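PDB 5KRP: frutapin from Artocarpus altilis, which probably binds carbohydrates, as a breadfruit lectin of the jacalin-related family. Local coordinates for residues A[36-40]-A[139-143]. Residue numbers count along the deposited sequence, not the author numbering.
Sequences EAIGS and DLLDA
This is a buried contact between the starts of two strands from different sheets, joined by a single backbone hydrogen bond. Residues 36-40 lead into strand 38-47, and residues 139-143 lead into strand 141-149. Leu141 N donates to Ile38 O at 2.9 Å (N-H...O angle 171°). The nearest CA atoms are those of Gly39 and Leu140, 4.4 Å apart. Gly39 has phi/psi of -99/-96, poorly accessible to residues with a side chain, and a CB here would point away from 139-143. Ile38 and Leu141 are extended.

Apolar side chains pack beside the bond. The CB of Ala37 points toward the other segment and meets Leu140 CD1 at 4.1 Å. Leu140 is mt, with its CB 3.7 Å from Ile38 O. Leu141 also points its CB toward 36-40. Its tp rotamer brings CD2 to 3.8 Å from Ile38 CG2.

The three four-stranded antiparallel sheets fit the beta-prism fold of jacalin-like lectins, and this contact joins two of them about 10 Å from the chain centre. Val97, in the third sheet, has backbone hydrogen bonds to both Ile38 and Leu141. Asp142 and Ala143 both face Arg136 in a classic beta bulge. A glycerol, probably from the crystallisation liquor, is hydrogen-bonded by Asp139 N, Leu140 N and Asp142 OD2. Residues 139-142 correspond to the end of the GXXXD sugar-binding motif of jacalin-related lectins, so the glycerol probably marks that pocket.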
loop_
_atom_site.group_PDB
_atom_site.type_symbol
_atom_site.label_atom_id
_atom_site.label_comp_id
_atom_site.label_asym_id
_atom_site.label_seq_id
_atom_site.Cartn_x
_atom_site.Cartn_y
_atom_site.Cartn_z
ATOM N N GLU A 36 -2.640 14.555 35.153
ATOM C CA GLU A 36 -3.567 13.480 35.435
ATOM C C GLU A 36 -3.972 12.713 34.166
ATOM O O GLU A 36 -4.427 11.571 34.221
ATOM C CB GLU A 36 -4.822 14.054 36.124
ATOM C CG GLU A 36 -4.474 14.581 37.521
ATOM C CD GLU A 36 -3.984 16.016 37.575
ATOM O OE1 GLU A 36 -3.984 16.815 36.577
ATOM O OE2 GLU A 36 -3.653 16.394 38.723
ATOM N N ALA A 37 -3.870 13.409 33.060
ATOM C CA ALA A 37 -4.249 12.825 31.756
ATOM C C ALA A 37 -3.270 13.410 30.747
ATOM O O ALA A 37 -2.446 14.256 31.089
ATOM C CB ALA A 37 -5.670 13.185 31.413
ATOM N N ILE A 38 -3.440 13.064 29.458
ATOM C CA ILE A 38 -2.728 13.766 28.417
ATOM C C ILE A 38 -3.509 14.979 27.950
ATOM O O ILE A 38 -4.745 14.904 27.683
ATOM C CB ILE A 38 -2.481 12.789 27.186
ATOM C CG1 ILE A 38 -1.796 11.503 27.605
ATOM C CG2 ILE A 38 -1.788 13.547 26.058
ATOM C CD1 ILE A 38 -0.419 11.625 28.188
ATOM N N GLY A 39 -2.790 16.113 27.836
ATOM C CA GLY A 39 -3.286 17.382 27.364
ATOM C C GLY A 39 -2.925 17.626 25.889
ATOM O O GLY A 39 -3.637 17.239 24.990
ATOM N N SER A 40 -1.837 18.346 25.650
ATOM C CA SER A 40 -1.441 18.732 24.310
ATOM C C SER A 40 -0.814 17.524 23.578
ATOM O O SER A 40 -0.240 16.652 24.179
ATOM C CB SER A 40 -0.399 19.826 24.409
ATOM O OG SER A 40 -0.910 21.000 25.085
ATOM N N ASP A 139 -10.353 20.213 26.380
ATOM C CA ASP A 139 -9.422 20.599 27.407
ATOM C C ASP A 139 -8.280 19.590 27.466
ATOM O O ASP A 139 -7.224 19.949 27.915
ATOM C CB ASP A 139 -10.054 20.645 28.783
ATOM C CG ASP A 139 -11.089 21.764 28.944
ATOM O OD1 ASP A 139 -11.218 22.679 28.083
ATOM O OD2 ASP A 139 -11.821 21.646 29.962
ATOM N N LEU A 140 -8.543 18.324 27.067
ATOM C CA LEU A 140 -7.638 17.228 27.178
ATOM C C LEU A 140 -7.658 16.494 25.788
ATOM O O LEU A 140 -8.464 16.804 24.902
ATOM C CB LEU A 140 -8.105 16.232 28.244
ATOM C CG LEU A 140 -8.068 16.803 29.684
ATOM C CD1 LEU A 140 -8.709 15.825 30.610
ATOM C CD2 LEU A 140 -6.678 17.068 30.160
ATOM N N LEU A 141 -6.767 15.536 25.655
ATOM C CA LEU A 141 -6.762 14.643 24.501
ATOM C C LEU A 141 -7.841 13.609 24.762
ATOM O O LEU A 141 -7.626 12.640 25.424
ATOM C CB LEU A 141 -5.353 13.989 24.404
ATOM C CG LEU A 141 -5.199 13.070 23.175
ATOM C CD1 LEU A 141 -5.379 13.869 21.934
ATOM C CD2 LEU A 141 -3.886 12.328 23.195
ATOM N N ASP A 142 -9.016 13.826 24.194
ATOM C CA ASP A 142 -10.080 12.826 24.297
ATOM C C ASP A 142 -9.777 11.469 23.633
ATOM O O ASP A 142 -10.132 10.417 24.167
ATOM C CB ASP A 142 -11.339 13.393 23.654
ATOM C CG ASP A 142 -11.911 14.599 24.405
ATOM O OD1 ASP A 142 -11.363 15.723 24.303
ATOM O OD2 ASP A 142 -12.953 14.437 25.097
ATOM N N ALA A 143 -9.088 11.480 22.496
ATOM C CA ALA A 143 -8.872 10.207 21.767
ATOM C C ALA A 143 -7.711 10.406 20.794
ATOM O O ALA A 143 -7.421 11.532 20.384
ATOM C CB ALA A 143 -10.129 9.785 21.001
#